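Local atomic coordinates of enzyme subtilase SubTY from Bacillus sp. TY145 (Bacillus sp., PDB entry 5FFN), a protein that probably cleaves peptide bonds in proteins as a subtilisin-like serine endopeptidase, with bound calcium and sodium ions. Residues A[29-34]-A[260-265]; A[123-128]-A[154-159]; A[148-153]-A[179-184]; A[161-166]-A[274-279]. All coordinates share one frame; numbering follows the deposited sequence.

Contact 1. Residues A[29-34]-A[260-265]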
loop_
_atom_site.group_PDB
_atom_site.type_symbol
_atom_site.label_atom_id
_atom_site.label_comp_id
_atom_site.label_asym_id
_atom_site.label_seq_id
_atom_site.Cartn_x
_atom_site.Cartn_y
_atom_site.Cartn_z
ATOM N N ILE A 29 7.392 -17.897 3.239
ATOM C CA ILE A 29 7.553 -16.662 2.453
ATOM C C ILE A 29 7.862 -15.526 3.423
ATOM O O ILE A 29 7.387 -15.551 4.561
ATOM C CB ILE A 29 6.254 -16.338 1.674
ATOM C CG1 ILE A 29 5.767 -17.579 0.875
ATOM C CG2 ILE A 29 6.439 -15.103 0.759
ATOM C CD1 ILE A 29 6.802 -18.143 -0.092
ATOM N N LYS A 30 8.610 -14.524 2.950
ATOM C CA LYS A 30 8.880 -13.308 3.699
ATOM C C LYS A 30 8.126 -12.127 3.039
ATOM O O LYS A 30 8.126 -12.006 1.789
ATOM C CB LYS A 30 10.355 -12.965 3.718
ATOM C CG LYS A 30 11.298 -14.150 3.895
ATOM C CD LYS A 30 11.016 -14.951 5.185
ATOM C CE LYS A 30 11.799 -16.261 5.219
ATOM N NZ LYS A 30 11.485 -16.970 6.524
ATOM N N VAL A 31 7.491 -11.307 3.856
ATOM C CA VAL A 31 6.930 -10.032 3.355
ATOM C C VAL A 31 7.707 -8.895 4.011
ATOM O O VAL A 31 7.752 -8.763 5.267
ATOM C CB VAL A 31 5.422 -9.901 3.558
ATOM C CG1 VAL A 31 4.931 -8.570 2.957
ATOM C CG2 VAL A 31 4.690 -11.081 2.916
ATOM N N ALA A 32 8.344 -8.098 3.156
ATOM C CA ALA A 32 9.086 -6.917 3.593
ATOM C C ALA A 32 8.152 -5.702 3.565
ATOM O O ALA A 32 7.739 -5.223 2.488
ATOM C CB ALA A 32 10.334 -6.700 2.763
ATOM N N VAL A 33 7.796 -5.243 4.760
ATOM C CA VAL A 33 6.929 -4.071 4.918
ATOM C C VAL A 33 7.827 -2.864 5.126
ATOM O O VAL A 33 8.434 -2.672 6.226
ATOM C CB VAL A 33 5.913 -4.246 6.054
ATOM C CG1 VAL A 33 5.130 -2.963 6.286
ATOM C CG2 VAL A 33 4.987 -5.412 5.750
ATOM N N LEU A 34 7.915 -2.053 4.076
ATOM C CA LEU A 34 8.785 -0.856 4.031
ATOM C C LEU A 34 7.867 0.321 4.354
ATOM O O LEU A 34 7.086 0.761 3.530
ATOM C CB LEU A 34 9.471 -0.705 2.668
ATOM C CG LEU A 34 10.805 -1.417 2.472
ATOM C CD1 LEU A 34 10.702 -2.956 2.723
ATOM C CD2 LEU A 34 11.401 -1.091 1.077
ATOM N N LEU A 260 -1.938 -11.899 -0.099
ATOM C CA LEU A 260 -2.446 -12.890 -1.042
ATOM C C LEU A 260 -1.287 -13.489 -1.834
ATOM O O LEU A 260 -1.194 -14.720 -1.968
ATOM C CB LEU A 260 -3.471 -12.302 -1.980
ATOM C CG LEU A 260 -4.057 -13.305 -2.993
ATOM C CD1 LEU A 260 -4.787 -14.407 -2.281
ATOM C CD2 LEU A 260 -4.957 -12.605 -4.029
ATOM N N ALA A 261 -0.386 -12.619 -2.316
ATOM C CA ALA A 261 0.833 -13.081 -2.984
ATOM C C ALA A 261 1.620 -14.119 -2.134
ATOM O O ALA A 261 2.040 -15.174 -2.635
ATOM C CB ALA A 261 1.739 -11.891 -3.342
ATOM N N ALA A 262 1.820 -13.808 -0.858
ATOM C CA ALA A 262 2.564 -14.718 0.060
ATOM C C ALA A 262 1.847 -16.061 0.229
ATOM O O ALA A 262 2.494 -17.138 0.241
ATOM C CB ALA A 262 2.754 -14.062 1.403
ATOM N N LYS A 263 0.527 -15.981 0.348
ATOM C CA LYS A 263 -0.351 -17.145 0.470
ATOM C C LYS A 263 -0.234 -18.050 -0.755
ATOM O O LYS A 263 -0.034 -19.277 -0.602
ATOM C CB LYS A 263 -1.786 -16.716 0.756
ATOM C CG LYS A 263 -2.771 -17.863 1.069
ATOM C CD LYS A 263 -4.192 -17.329 1.184
ATOM C CE LYS A 263 -5.222 -18.427 1.352
ATOM N NZ LYS A 263 -5.037 -19.291 2.580
ATOM N N ILE A 264 -0.320 -17.452 -1.950
ATOM C CA ILE A 264 -0.184 -18.175 -3.205
ATOM C C ILE A 264 1.218 -18.811 -3.305
ATOM O O ILE A 264 1.360 -20.019 -3.610
ATOM C CB ILE A 264 -0.486 -17.252 -4.422
ATOM C CG1 ILE A 264 -1.960 -16.775 -4.382
ATOM C CG2 ILE A 264 -0.155 -17.922 -5.762
ATOM C CD1 ILE A 264 -2.253 -15.621 -5.376
ATOM N N TRP A 265 2.243 -18.022 -2.974
ATOM C CA TRP A 265 3.622 -18.463 -3.145
ATOM C C TRP A 265 3.951 -19.663 -2.246
ATOM O O TRP A 265 4.629 -20.584 -2.663
ATOM C CB TRP A 265 4.592 -17.328 -2.852
ATOM C CG TRP A 265 5.835 -17.388 -3.641
ATOM C CD1 TRP A 265 6.279 -18.415 -4.466
ATOM C CD2 TRP A 265 6.779 -16.329 -3.793
ATOM N NE1 TRP A 265 7.455 -18.050 -5.076
ATOM C CE2 TRP A 265 7.770 -16.768 -4.705
ATOM C CE3 TRP A 265 6.890 -15.041 -3.248
ATOM C CZ2 TRP A 265 8.852 -15.969 -5.074
ATOM C CZ3 TRP A 265 7.996 -14.270 -3.609
ATOM C CH2 TRP A 265 8.930 -14.729 -4.519
#
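Ile29 is the bump here, and the hollow it fills lies between Ala262 and Trp265, one turn apart on the helix. Its two branches part over this hollow. With CG1 set beside the backbone N (chi1 -51°), the longer branch runs out over the helix: CG1 comes to 3.4 Å from the carbonyl oxygen of Ala262, and CD1 ends 3.6 Å from CB of Trp265. The shorter branch, CG2, faces the small methyl of Ala262, with CB of that residue 3.9 Å away. The Trp265 side chain crosses that of Ile29 at about a right angle; Ile29 CD1 comes obliquely to the indole, and Trp265 CE3 lies 4.0 Å from Ile29 CG2. Strand 29-35 is part of the parallel core of the subtilisin-type alpha/beta fold, and helix 250-267 packs against one side of this sheet, running nearly antiparallel to the strand with the short axes 165° apart. Further along the strand Val31 offers only CG2, 3.9 Å from Ala262 CB, so the alanine methyl sits between Val31 and Ile29; with only a methyl there, the CA atoms of Ile29 and Ala262 lie 5.9 Å apart. The indole is held at its polar end by a hydrogen bond from NE1 to the carbonyl oxygen of Leu271, and the Trp265 side chain also touches Lys134 and Val136 of strand 134-142.

Contact 2. Residues A[123-128]-A[154-159]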
loop_
_atom_site.group_PDB
_atom_site.type_symbol
_atom_site.label_atom_id
_atom_site.label_comp_id
_atom_site.label_asym_id
_atom_site.label_seq_id
_atom_site.Cartn_x
_atom_site.Cartn_y
_atom_site.Cartn_z
ATOM N N HIS A 123 18.395 -3.246 -0.291
ATOM C CA HIS A 123 18.776 -4.106 0.816
ATOM C C HIS A 123 17.893 -5.373 0.879
ATOM O O HIS A 123 18.396 -6.467 1.023
ATOM C CB HIS A 123 18.774 -3.322 2.116
ATOM C CG HIS A 123 19.284 -4.102 3.288
ATOM N ND1 HIS A 123 20.626 -4.311 3.518
ATOM C CD2 HIS A 123 18.628 -4.743 4.279
ATOM C CE1 HIS A 123 20.775 -5.066 4.597
ATOM N NE2 HIS A 123 19.581 -5.335 5.088
ATOM N N VAL A 124 16.583 -5.226 0.710
ATOM C CA VAL A 124 15.708 -6.395 0.600
ATOM C C VAL A 124 16.238 -7.369 -0.459
ATOM O O VAL A 124 16.352 -8.564 -0.191
ATOM C CB VAL A 124 14.230 -6.014 0.255
ATOM C CG1 VAL A 124 13.378 -7.284 -0.017
ATOM C CG2 VAL A 124 13.599 -5.182 1.343
ATOM N N ALA A 125 16.525 -6.856 -1.651
ATOM C CA ALA A 125 16.990 -7.659 -2.791
ATOM C C ALA A 125 18.294 -8.385 -2.454
ATOM O O ALA A 125 18.428 -9.588 -2.704
ATOM C CB ALA A 125 17.162 -6.801 -4.011
ATOM N N ASP A 126 19.202 -7.661 -1.794
ATOM C CA ASP A 126 20.485 -8.238 -1.383
ATOM C C ASP A 126 20.283 -9.327 -0.340
ATOM O O ASP A 126 20.887 -10.393 -0.443
ATOM C CB ASP A 126 21.413 -7.147 -0.883
ATOM C CG ASP A 126 21.961 -6.279 -2.007
ATOM O OD1 ASP A 126 21.913 -6.655 -3.182
ATOM O OD2 ASP A 126 22.470 -5.190 -1.720
ATOM N N GLU A 127 19.401 -9.079 0.621
ATOM C CA GLU A 127 19.071 -10.066 1.650
ATOM C C GLU A 127 18.416 -11.292 1.026
ATOM O O GLU A 127 18.714 -12.433 1.416
ATOM C CB GLU A 127 18.159 -9.477 2.719
ATOM C CG GLU A 127 18.847 -8.465 3.614
ATOM C CD GLU A 127 19.845 -9.117 4.554
ATOM O OE1 GLU A 127 19.453 -9.940 5.388
ATOM O OE2 GLU A 127 21.029 -8.813 4.405
ATOM N N ALA A 128 17.518 -11.052 0.072
ATOM C CA ALA A 128 16.837 -12.144 -0.635
ATOM C C ALA A 128 17.813 -13.032 -1.396
ATOM O O ALA A 128 17.759 -14.267 -1.298
ATOM C CB ALA A 128 15.714 -11.576 -1.592
ATOM N N VAL A 154 13.697 -0.393 -7.410
ATOM C CA VAL A 154 12.641 -1.354 -7.740
ATOM C C VAL A 154 13.116 -2.312 -8.844
ATOM O O VAL A 154 12.898 -3.529 -8.737
ATOM C CB VAL A 154 11.337 -0.608 -8.134
ATOM C CG1 VAL A 154 10.354 -1.539 -8.892
ATOM C CG2 VAL A 154 10.737 0.050 -6.906
ATOM N N ASP A 155 13.734 -1.773 -9.899
ATOM C CA ASP A 155 14.221 -2.614 -11.020
ATOM C C ASP A 155 15.321 -3.569 -10.572
ATOM O O ASP A 155 15.378 -4.680 -11.032
ATOM C CB ASP A 155 14.653 -1.778 -12.217
ATOM C CG ASP A 155 13.475 -1.074 -12.882
ATOM O OD1 ASP A 155 12.317 -1.457 -12.598
ATOM O OD2 ASP A 155 13.705 -0.116 -13.633
ATOM N N TYR A 156 16.194 -3.087 -9.690
ATOM C CA TYR A 156 17.241 -3.902 -9.110
ATOM C C TYR A 156 16.636 -5.082 -8.352
ATOM O O TYR A 156 17.065 -6.226 -8.536
ATOM C CB TYR A 156 18.074 -3.056 -8.173
ATOM C CG TYR A 156 19.188 -3.785 -7.451
ATOM C CD1 TYR A 156 20.363 -4.121 -8.129
ATOM C CD2 TYR A 156 19.089 -4.105 -6.101
ATOM C CE1 TYR A 156 21.400 -4.732 -7.464
ATOM C CE2 TYR A 156 20.138 -4.714 -5.418
ATOM C CZ TYR A 156 21.279 -5.029 -6.110
ATOM O OH TYR A 156 22.329 -5.605 -5.431
ATOM N N ALA A 157 15.612 -4.809 -7.539
ATOM C CA ALA A 157 14.981 -5.844 -6.733
ATOM C C ALA A 157 14.209 -6.812 -7.596
ATOM O O ALA A 157 14.245 -8.031 -7.348
ATOM C CB ALA A 157 14.095 -5.213 -5.686
ATOM N N TYR A 158 13.516 -6.296 -8.605
ATOM C CA TYR A 158 12.721 -7.157 -9.500
ATOM C C TYR A 158 13.665 -8.071 -10.278
ATOM O O TYR A 158 13.345 -9.242 -10.542
ATOM C CB TYR A 158 11.872 -6.338 -10.463
ATOM C CG TYR A 158 10.739 -7.123 -11.138
ATOM C CD1 TYR A 158 9.592 -7.457 -10.426
ATOM C CD2 TYR A 158 10.837 -7.554 -12.467
ATOM C CE1 TYR A 158 8.536 -8.173 -11.031
ATOM C CE2 TYR A 158 9.788 -8.280 -13.079
ATOM C CZ TYR A 158 8.637 -8.571 -12.346
ATOM O OH TYR A 158 7.582 -9.259 -12.897
ATOM N N GLY A 159 14.852 -7.537 -10.590
ATOM C CA GLY A 159 15.873 -8.281 -11.327
ATOM C C GLY A 159 16.495 -9.381 -10.503
ATOM O O GLY A 159 17.138 -10.252 -11.062
#
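Tyr156 reaches across from its helix to meet Asp126 at the hydroxyl end, and the two side chains cross at about a right angle. The carboxylate of Asp126 stands almost perpendicular to the phenol ring, the planes 88° apart. One short hydrogen bond joins them: Tyr156 OH donates to Asp126 OD1 over 2.5 Å, and OD1 receives it on its syn lone pair, the side of OD2. OD1 lies in the plane of the phenol ring, at its edge. The tyrosine gets there by an extended start, CG anti to the backbone N (chi1 178°), which carries the ring over toward the neighbouring helix. Asp126, by contrast, does not point straight at the other helix and brings only its carboxylate to it. The negative charge would be expected to strengthen the bond, and Arg122, which makes a cation-pi contact with Tyr156, adds a positive charge nearby.

Beside this hydrogen bond the backbones come close through alanines. Ala125 directs its methyl at the other helix, where CB lies 3.6 Å from CA of Ala157 and 3.8 Å from its CB. The same methyl meets the tyrosine ring obliquely, 3.9 Å from CE2. With such small residues where the helices are closest, the CA atoms of Ala125 and Ala157 approach to 4.8 Å and the short axes to 8.7 Å. Helices 114-131 and 148-159 run side by side, inclined by only 15°, a close parallel pairing of neighbouring helices on one face of the parallel sheet, as in the alpha/beta core of subtilases.

Contact 3. Residues A[148-153]-A[179-184]. With NA (sodium ion), chain E.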
loop_
_atom_site.group_PDB
_atom_site.type_symbol
_atom_site.label_atom_id
_atom_site.label_comp_id
_atom_site.label_asym_id
_atom_site.label_seq_id
_atom_site.Cartn_x
_atom_site.Cartn_y
_atom_site.Cartn_z
ATOM N N SER A 148 13.077 8.540 -9.874
ATOM C CA SER A 148 13.947 7.565 -10.557
ATOM C C SER A 148 14.929 6.799 -9.657
ATOM O O SER A 148 15.426 5.718 -10.065
ATOM C CB SER A 148 14.660 8.209 -11.733
ATOM O OG SER A 148 13.762 8.490 -12.801
ATOM N N LEU A 149 15.265 7.365 -8.490
ATOM C CA LEU A 149 16.162 6.697 -7.574
ATOM C C LEU A 149 15.410 5.465 -7.035
ATOM O O LEU A 149 15.898 4.347 -7.010
ATOM C CB LEU A 149 16.578 7.601 -6.420
ATOM C CG LEU A 149 17.575 6.942 -5.447
ATOM C CD1 LEU A 149 18.879 6.527 -6.203
ATOM C CD2 LEU A 149 17.846 7.817 -4.251
ATOM N N ILE A 150 14.197 5.687 -6.593
ATOM C CA ILE A 150 13.334 4.587 -6.150
ATOM C C ILE A 150 13.100 3.594 -7.314
ATOM O O ILE A 150 13.126 2.354 -7.101
ATOM C CB ILE A 150 12.030 5.134 -5.533
ATOM C CG1 ILE A 150 12.345 5.733 -4.171
ATOM C CG2 ILE A 150 10.944 4.021 -5.383
ATOM C CD1 ILE A 150 11.177 6.423 -3.501
ATOM N N ALA A 151 12.892 4.110 -8.506
ATOM C CA ALA A 151 12.629 3.266 -9.685
ATOM C C ALA A 151 13.821 2.361 -9.976
ATOM O O ALA A 151 13.652 1.154 -10.251
ATOM C CB ALA A 151 12.324 4.136 -10.923
ATOM N N SER A 152 15.038 2.936 -9.892
ATOM C CA SER A 152 16.253 2.147 -10.060
ATOM C C SER A 152 16.315 0.977 -9.055
ATOM O O SER A 152 16.652 -0.184 -9.432
ATOM C CB SER A 152 17.483 3.036 -9.915
ATOM O OG SER A 152 18.677 2.263 -9.981
ATOM N N ALA A 153 15.941 1.269 -7.816
ATOM C CA ALA A 153 15.935 0.270 -6.718
ATOM C C ALA A 153 14.891 -0.811 -6.985
ATOM O O ALA A 153 15.169 -2.033 -6.847
ATOM C CB ALA A 153 15.693 0.941 -5.420
ATOM N N GLY A 179 0.311 7.287 -8.870
ATOM C CA GLY A 179 1.655 7.667 -8.401
ATOM C C GLY A 179 2.656 6.509 -8.425
ATOM O O GLY A 179 2.434 5.454 -9.043
ATOM N N PHE A 180 3.773 6.764 -7.789
ATOM C CA PHE A 180 4.980 5.943 -7.869
ATOM C C PHE A 180 5.498 5.661 -6.457
ATOM O O PHE A 180 5.453 6.546 -5.603
ATOM C CB PHE A 180 6.043 6.670 -8.725
ATOM C CG PHE A 180 5.598 6.846 -10.138
ATOM C CD1 PHE A 180 4.783 7.934 -10.483
ATOM C CD2 PHE A 180 5.890 5.878 -11.103
ATOM C CE1 PHE A 180 4.290 8.052 -11.796
ATOM C CE2 PHE A 180 5.415 6.006 -12.410
ATOM C CZ PHE A 180 4.609 7.091 -12.747
ATOM N N PRO A 181 6.067 4.468 -6.231
ATOM C CA PRO A 181 6.435 3.479 -7.269
ATOM C C PRO A 181 5.363 2.590 -7.872
ATOM O O PRO A 181 5.688 1.804 -8.755
ATOM C CB PRO A 181 7.474 2.592 -6.519
ATOM C CG PRO A 181 7.018 2.633 -5.172
ATOM C CD PRO A 181 6.543 4.035 -4.908
ATOM N N GLY A 182 4.115 2.659 -7.395
ATOM C CA GLY A 182 3.040 1.850 -7.967
ATOM C C GLY A 182 3.007 1.837 -9.485
ATOM O O GLY A 182 2.906 0.769 -10.092
ATOM N N GLY A 183 3.108 3.036 -10.087
ATOM C CA GLY A 183 3.037 3.240 -11.528
ATOM C C GLY A 183 4.221 2.744 -12.350
ATOM O O GLY A 183 4.204 2.853 -13.588
ATOM N N LEU A 184 5.238 2.196 -11.692
ATOM C CA LEU A 184 6.387 1.604 -12.409
ATOM C C LEU A 184 6.011 0.298 -13.086
ATOM O O LEU A 184 5.194 -0.481 -12.566
ATOM C CB LEU A 184 7.573 1.379 -11.498
ATOM C CG LEU A 184 8.101 2.643 -10.833
ATOM C CD1 LEU A 184 9.093 2.256 -9.728
ATOM C CD2 LEU A 184 8.720 3.620 -11.882
HETATM NA NA NA E . 3.029 -0.667 -11.902
HETATM O O HOH W 1 2.126 0.447 -13.707
HETATM O O HOH W 2 1.040 -1.970 -12.129
#
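A sodium site lies just behind this contact, where Pro181 and Leu184 of the 179-184 loop meet Ile150 and Ala151 on the first turns of helix 148-159. Leu184 sets both methyls against Ala151: CD1 is 3.7 Å from Ala151 CA, and CD2 is 3.8 Å from Ala151 CB. Its CG stands beside the backbone N (chi1 -59°), which turns the fork toward the helix. Alongside, the Pro181 ring is met by CG2, the shorter branch of Ile150, 3.9 Å from Pro181 CB. A cis peptide bond precedes this proline, and residues 181 to 184 form a type I beta turn closed by Leu184 N bonding to Pro181 O. Between strand 163-167 and strand 188-194 of the subtilase core, this turn delivers two backbone oxygens to one ion. The sodium ion is bound by the carbonyl oxygens of Gly182 and Leu184, each at 2.3 Å, and by two waters; Ala187 O completes the protein ligands. Within the loop, Leu184 CG lies at the edge of the Phe180 ring, in its plane. Ile150 also packs on Ile117 of helix 114-131 and on an apolar side chain of a neighbouring protein chain.

Contact 4. Residues A[161-166]-A[274-279]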
loop_
_atom_site.group_PDB
_atom_site.type_symbol
_atom_site.label_atom_id
_atom_site.label_comp_id
_atom_site.label_asym_id
_atom_site.label_seq_id
_atom_site.Cartn_x
_atom_site.Cartn_y
_atom_site.Cartn_z
ATOM N N GLY A 161 14.543 -11.259 -8.370
ATOM C CA GLY A 161 13.446 -12.189 -8.061
ATOM C C GLY A 161 12.539 -11.837 -6.895
ATOM O O GLY A 161 11.925 -12.730 -6.290
ATOM N N VAL A 162 12.511 -10.550 -6.522
ATOM C CA VAL A 162 11.662 -10.040 -5.433
ATOM C C VAL A 162 10.402 -9.419 -6.059
ATOM O O VAL A 162 10.509 -8.606 -6.993
ATOM C CB VAL A 162 12.386 -8.943 -4.592
ATOM C CG1 VAL A 162 11.448 -8.359 -3.526
ATOM C CG2 VAL A 162 13.639 -9.509 -3.898
ATOM N N LEU A 163 9.226 -9.833 -5.600
ATOM C CA LEU A 163 7.967 -9.242 -6.084
ATOM C C LEU A 163 7.776 -7.894 -5.370
ATOM O O LEU A 163 7.956 -7.802 -4.156
ATOM C CB LEU A 163 6.788 -10.140 -5.751
ATOM C CG LEU A 163 5.446 -9.684 -6.317
ATOM C CD1 LEU A 163 5.486 -9.747 -7.844
ATOM C CD2 LEU A 163 4.347 -10.520 -5.758
ATOM N N ILE A 164 7.380 -6.872 -6.111
ATOM C CA ILE A 164 7.105 -5.554 -5.540
ATOM C C ILE A 164 5.615 -5.222 -5.725
ATOM O O ILE A 164 5.105 -5.155 -6.867
ATOM C CB ILE A 164 7.998 -4.409 -6.161
ATOM C CG1 ILE A 164 9.506 -4.674 -5.940
ATOM C CG2 ILE A 164 7.682 -3.071 -5.552
ATOM C CD1 ILE A 164 10.148 -5.242 -7.114
ATOM N N VAL A 165 4.981 -4.949 -4.602
ATOM C CA VAL A 165 3.576 -4.579 -4.552
ATOM C C VAL A 165 3.467 -3.202 -3.900
ATOM O O VAL A 165 4.044 -2.975 -2.828
ATOM C CB VAL A 165 2.754 -5.645 -3.776
ATOM C CG1 VAL A 165 1.280 -5.268 -3.829
ATOM C CG2 VAL A 165 2.946 -7.059 -4.362
ATOM N N ALA A 166 2.783 -2.247 -4.555
ATOM C CA ALA A 166 2.800 -0.864 -4.134
ATOM C C ALA A 166 1.447 -0.175 -4.374
ATOM O O ALA A 166 0.680 -0.536 -5.293
ATOM C CB ALA A 166 3.925 -0.072 -4.795
ATOM N N SER A 274 7.846 -13.632 -10.942
ATOM C CA SER A 274 7.074 -13.195 -12.120
ATOM C C SER A 274 5.954 -14.168 -12.473
ATOM O O SER A 274 4.891 -13.751 -12.932
ATOM C CB SER A 274 7.967 -12.931 -13.326
ATOM O OG SER A 274 8.566 -14.132 -13.785
ATOM N N GLN A 275 6.162 -15.462 -12.237
ATOM C CA GLN A 275 5.030 -16.406 -12.352
ATOM C C GLN A 275 3.926 -16.094 -11.305
ATOM O O GLN A 275 2.742 -16.122 -11.630
ATOM C CB GLN A 275 5.480 -17.857 -12.158
ATOM C CG GLN A 275 6.330 -18.477 -13.283
ATOM C CD GLN A 275 6.763 -19.884 -12.876
ATOM O OE1 GLN A 275 7.490 -20.044 -11.893
ATOM N NE2 GLN A 275 6.276 -20.917 -13.600
ATOM N N LEU A 276 4.363 -15.739 -10.091
ATOM C CA LEU A 276 3.447 -15.335 -9.007
ATOM C C LEU A 276 2.660 -14.085 -9.456
ATOM O O LEU A 276 1.434 -14.012 -9.306
ATOM C CB LEU A 276 4.232 -15.102 -7.708
ATOM C CG LEU A 276 3.433 -14.529 -6.540
ATOM C CD1 LEU A 276 2.313 -15.454 -6.168
ATOM C CD2 LEU A 276 4.358 -14.277 -5.383
ATOM N N ARG A 277 3.365 -13.110 -10.009
ATOM C CA ARG A 277 2.742 -11.883 -10.489
ATOM C C ARG A 277 1.724 -12.186 -11.581
ATOM O O ARG A 277 0.636 -11.598 -11.615
ATOM C CB ARG A 277 3.799 -10.943 -11.063
ATOM C CG ARG A 277 3.237 -9.641 -11.550
ATOM C CD ARG A 277 4.293 -8.683 -11.939
ATOM N NE ARG A 277 3.740 -7.391 -12.347
ATOM C CZ ARG A 277 4.465 -6.401 -12.858
ATOM N NH1 ARG A 277 5.759 -6.545 -13.083
ATOM N NH2 ARG A 277 3.892 -5.251 -13.151
ATOM N N THR A 278 2.093 -13.114 -12.478
ATOM C CA THR A 278 1.225 -13.492 -13.583
ATOM C C THR A 278 -0.066 -14.122 -13.061
ATOM O O THR A 278 -1.134 -13.910 -13.624
ATOM C CB THR A 278 1.991 -14.463 -14.523
ATOM O OG1 THR A 278 3.036 -13.714 -15.133
ATOM C CG2 THR A 278 1.133 -15.048 -15.587
ATOM N N GLU A 279 0.052 -14.917 -12.020
ATOM C CA GLU A 279 -1.090 -15.611 -11.440
ATOM C C GLU A 279 -1.961 -14.613 -10.646
ATOM O O GLU A 279 -3.178 -14.746 -10.635
ATOM C CB GLU A 279 -0.619 -16.795 -10.618
ATOM C CG GLU A 279 -1.634 -17.461 -9.786
ATOM C CD GLU A 279 -2.815 -18.108 -10.512
ATOM O OE1 GLU A 279 -2.999 -18.050 -11.747
ATOM O OE2 GLU A 279 -3.650 -18.646 -9.769
#
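Leu163 gives up the largest area in this contact, setting its two methyls against Leu276 and Arg277, successive residues of helix 273-286. It is a strand-to-helix contact of the subtilisin-like alpha/beta fold: Leu163 belongs to strand 163-167 of the parallel sheet, and the helix packs across from it. With CG of the leucine anti to the backbone N (chi1 -175°), the fork reaches the helix, where CD1 and CD2 have different partners.

CD2 meets Leu276, whose own CD2 is 3.8 Å away and whose CG is 4.2 Å from it. These two leucines cross at about a right angle, methyl against methyl. Leu276 is shared with helix 250-267, where it also rests on Ile264 and Trp265, and Leu163 touches Ala261 of that same helix, making one apolar cluster.

CD1 of Leu163 lies 3.8 Å from CB of Arg277, a residue that contributes only the root of its chain to this contact. Beyond CB the arginine stays extended from CG to NE and carries its guanidinium away to Glu227, with which NE forms a salt bridge, and to the carbonyl oxygen of Val185, bonded by NH2. The guanidinium thus has its partners outside the apolar cluster; its NH2, the nearest atom of the Arg277 side chain to the sodium ion, is about 5 Å from it.

On the outer side of the helix, Ser274 O receives two hydrogen bonds from Thr278, from N and OG1 at 2.9 Å each, and these reach the oxygen from opposite faces of its carbonyl plane.

Overall arrangement
Contacts 1 and 4 belong to the same apolar layer: each joins a strand of the main sheet to one of two successive helices, 250-267 and 273-286, and they meet through those helices. Contacts 2 and 3 share helix 148-159, which pairs with helix 114-131 in one and with the sodium-binding loop in the other; Val154 packs on Leu184 between them. Contact 2, partly buried, its centre about 17 Å from the centre of the chain, alone has a hydrogen bond across its segments, whereas the buried contacts 1, 3 and 4 meet through apolar groups. Contact 3 adds metal ligation from the loop's backbone, and Ala166 of contact 4 touches that loop.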